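Local coordinates for centrosomal P4.1-associated protein (Danio rerio, PDB 4LD1) that probably binds tubulin and other proteins and, through its beta-rich G-box domain, is thought to contribute to centriole architecture and elongation, at residues R137-T141 with A142-R146. Sequence-based numbering, arbitrary orientation. Where two conformers were deposited one is given.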
ATOM      1  N   ARG A 137     -23.526   6.047  -6.054  1.00 19.90           N
ATOM      2  CA  ARG A 137     -22.855   6.429  -4.830  1.00 20.92           C
ATOM      3  C   ARG A 137     -23.784   6.492  -3.643  1.00 20.52           C
ATOM      4  O   ARG A 137     -24.972   6.784  -3.758  1.00 21.85           O
ATOM      5  CB  ARG A 137     -22.201   7.791  -5.004  1.00 25.83           C
ATOM      6  CG  ARG A 137     -21.078   7.735  -5.996  1.00 27.65           C
ATOM      7  CD  ARG A 137     -20.501   9.087  -6.261  1.00 34.38           C
ATOM      8  NE  ARG A 137     -19.304   8.973  -7.078  1.00 43.37           N
ATOM      9  CZ  ARG A 137     -18.488   9.986  -7.341  1.00 54.80           C
ATOM     10  NH1 ARG A 137     -18.744  11.192  -6.844  1.00 56.78           N
ATOM     11  NH2 ARG A 137     -17.415   9.790  -8.097  1.00 57.46           N
ATOM     12  N   GLU A 138     -23.189   6.288  -2.483  1.00 23.20           N
ATOM     13  CA  GLU A 138     -23.888   6.378  -1.228  1.00 25.06           C
ATOM     14  C   GLU A 138     -22.972   7.107  -0.279  1.00 23.02           C
ATOM     15  O   GLU A 138     -21.773   6.839  -0.226  1.00 25.64           O
ATOM     16  CB  GLU A 138     -24.212   4.993  -0.679  1.00 26.14           C
ATOM     17  CG  GLU A 138     -24.803   5.002   0.729  1.00 29.73           C
ATOM     18  CD  GLU A 138     -25.216   3.608   1.200  1.00 40.34           C
ATOM     19  OE1 GLU A 138     -24.379   2.890   1.789  1.00 49.77           O
ATOM     20  OE2 GLU A 138     -26.376   3.223   0.975  1.00 55.18           O
ATOM     21  N   ILE A 139     -23.514   8.058   0.447  0.72 24.57           N
ATOM     22  CA  ILE A 139     -22.772   8.773   1.459  0.72 23.45           C
ATOM     23  C   ILE A 139     -23.379   8.588   2.827  0.72 21.04           C
ATOM     24  O   ILE A 139     -24.608   8.562   2.976  0.72 22.76           O
ATOM     25  CB  ILE A 139     -22.617  10.284   1.146  0.72 29.86           C
ATOM     26  CG1 ILE A 139     -21.725  10.946   2.202  0.72 42.82           C
ATOM     27  CG2 ILE A 139     -23.960  10.974   1.099  0.72 27.28           C
ATOM     28  CD1 ILE A 139     -21.242  12.328   1.829  0.72 50.80           C
ATOM     29  N   HIS A 140     -22.506   8.460   3.823  1.00 22.02           N
ATOM     30  CA  HIS A 140     -22.916   8.384   5.213  1.00 23.12           C
ATOM     31  C   HIS A 140     -22.327   9.599   5.903  1.00 22.88           C
ATOM     32  O   HIS A 140     -21.108   9.743   5.946  1.00 26.49           O
ATOM     33  CB  HIS A 140     -22.381   7.110   5.841  1.00 27.46           C
ATOM     34  CG  HIS A 140     -22.816   5.869   5.136  1.00 32.92           C
ATOM     35  ND1 HIS A 140     -23.585   4.900   5.742  1.00 45.22           N
ATOM     36  CD2 HIS A 140     -22.594   5.432   3.873  1.00 44.91           C
ATOM     37  CE1 HIS A 140     -23.819   3.924   4.885  1.00 37.95           C
ATOM     38  NE2 HIS A 140     -23.222   4.221   3.746  1.00 39.06           N
ATOM     39  N   THR A 141     -23.186  10.502   6.374  1.00 23.41           N
ATOM     40  CA  THR A 141     -22.771  11.726   7.062  1.00 25.68           C
ATOM     41  C   THR A 141     -23.341  11.680   8.492  1.00 23.44           C
ATOM     42  O   THR A 141     -24.124  10.789   8.847  1.00 24.22           O
ATOM     43  CB  THR A 141     -23.277  13.037   6.308  1.00 20.70           C
ATOM     44  OG1 THR A 141     -24.676  13.252   6.525  1.00 24.90           O
ATOM     45  CG2 THR A 141     -23.061  12.940   4.809  1.00 26.86           C
ATOM     46  N   ALA A 142     -23.007  12.669   9.301  1.00 19.28           N
ATOM     47  CA  ALA A 142     -23.613  12.806  10.625  1.00 19.89           C
ATOM     48  C   ALA A 142     -25.140  12.956  10.585  1.00 21.85           C
ATOM     49  O   ALA A 142     -25.818  12.507  11.497  1.00 30.75           O
ATOM     50  CB  ALA A 142     -23.015  13.982  11.338  1.00 20.39           C
ATOM     51  N   ASP A 143     -25.670  13.606   9.552  1.00 21.14           N
ATOM     52  CA  ASP A 143     -27.085  13.962   9.519  1.00 25.82           C
ATOM     53  C   ASP A 143     -27.936  12.980   8.724  1.00 28.63           C
ATOM     54  O   ASP A 143     -29.153  12.928   8.920  1.00 29.21           O
ATOM     55  CB  ASP A 143     -27.232  15.363   8.943  1.00 32.91           C
ATOM     56  CG  ASP A 143     -26.718  16.440   9.889  1.00 35.28           C
ATOM     57  OD1 ASP A 143     -26.701  16.205  11.122  1.00 39.04           O
ATOM     58  OD2 ASP A 143     -26.326  17.523   9.396  1.00 49.12           O
ATOM     59  N   PHE A 144     -27.307  12.201   7.852  1.00 26.38           N
ATOM     60  CA  PHE A 144     -28.051  11.303   6.986  1.00 23.68           C
ATOM     61  C   PHE A 144     -27.182  10.283   6.266  1.00 23.77           C
ATOM     62  O   PHE A 144     -25.952  10.424   6.215  1.00 26.50           O
ATOM     63  CB  PHE A 144     -28.861  12.109   5.958  1.00 26.32           C
ATOM     64  CG  PHE A 144     -28.031  13.017   5.088  1.00 27.07           C
ATOM     65  CD1 PHE A 144     -27.275  12.502   4.053  1.00 24.29           C
ATOM     66  CD2 PHE A 144     -28.020  14.382   5.300  1.00 29.70           C
ATOM     67  CE1 PHE A 144     -26.515  13.334   3.240  1.00 29.30           C
ATOM     68  CE2 PHE A 144     -27.270  15.223   4.495  1.00 30.17           C
ATOM     69  CZ  PHE A 144     -26.512  14.694   3.462  1.00 33.46           C
ATOM     70  N   LYS A 145     -27.824   9.230   5.762  1.00 21.74           N
ATOM     71  CA  LYS A 145     -27.249   8.342   4.750  1.00 25.31           C
ATOM     72  C   LYS A 145     -28.022   8.625   3.480  1.00 24.04           C
ATOM     73  O   LYS A 145     -29.259   8.692   3.505  1.00 27.62           O
ATOM     74  CB  LYS A 145     -27.409   6.868   5.138  1.00 31.40           C
ATOM     75  CG  LYS A 145     -27.088   5.860   4.038  1.00 43.42           C
ATOM     76  CD  LYS A 145     -27.357   4.408   4.494  1.00 55.61           C
ATOM     77  CE  LYS A 145     -28.785   3.909   4.229  1.00 61.62           C
ATOM     78  NZ  LYS A 145     -29.457   4.469   3.001  1.00 59.94           N
ATOM     79  N   ARG A 146     -27.339   8.836   2.379  1.00 24.67           N
ATOM     80  CA  ARG A 146     -27.969   9.203   1.124  1.00 25.01           C
ATOM     81  C   ARG A 146     -27.472   8.346   0.005  1.00 21.88           C
ATOM     82  O   ARG A 146     -26.261   8.118  -0.091  1.00 25.43           O
ATOM     83  CB  ARG A 146     -27.697  10.673   0.822  1.00 26.09           C
ATOM     84  CG  ARG A 146     -28.142  11.141  -0.537  1.00 25.94           C
ATOM     85  CD  ARG A 146     -27.957  12.621  -0.631  1.00 29.69           C
ATOM     86  NE  ARG A 146     -28.909  13.308   0.228  1.00 32.75           N
ATOM     87  CZ  ARG A 146     -28.830  14.588   0.575  1.00 34.91           C
ATOM     88  NH1 ARG A 146     -27.808  15.327   0.170  1.00 41.30           N
ATOM     89  NH2 ARG A 146     -29.769  15.122   1.350  1.00 39.17           N
TER
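Thr141 and Phe144 meet where strand 137-140 turns back into strand 144-148. Thr141 OG1 sits 3.5 Å above the plane of the Phe144 ring, over its centre, and all six ring carbons lie at nearly the same distance from it. The rotation that places Thr141 OG1 between the backbone N and the carbonyl carbon (chi1 76°) also brings it to the turn, where it accepts a bent bond from Asp143 N at 3.2 Å. Phe144 O takes the straighter backbone bond from Thr141 N, 2.8 Å long. On its opposite face the Phe144 ring carries the guanidinium of Arg146, whose NH2 lies toward the rim and whose NE is bonded to Thr156 on the next strand, while Ile139 CG2 approaches the ring edge. This is a tight antiparallel hairpin within the G-box, a long meander in which each strand pairs with its neighbours in sequence. Ile139 and Arg146 form a hydrogen-bonded pair, joined by reciprocal backbone bonds, and Ile139 CG2 packs against Arg146 CB. His140 and Lys145, the next pair along, are non-hydrogen-bonded, and their side chains run alongside each other on the face opposite Ile139 and Arg146. Lys145 CG makes a CH-pi contact with the His140 ring, 4.1 Å from its centroid and 17° off the normal. Bends at chi3 and chi4 bring Lys145 NZ to Glu138 OE2, a long salt bridge of 3.9 Å. The other carboxylate oxygen, Glu138 OE1, accepts a 2.6 Å bond from His140 NE2, which meets it from above the carboxylate plane.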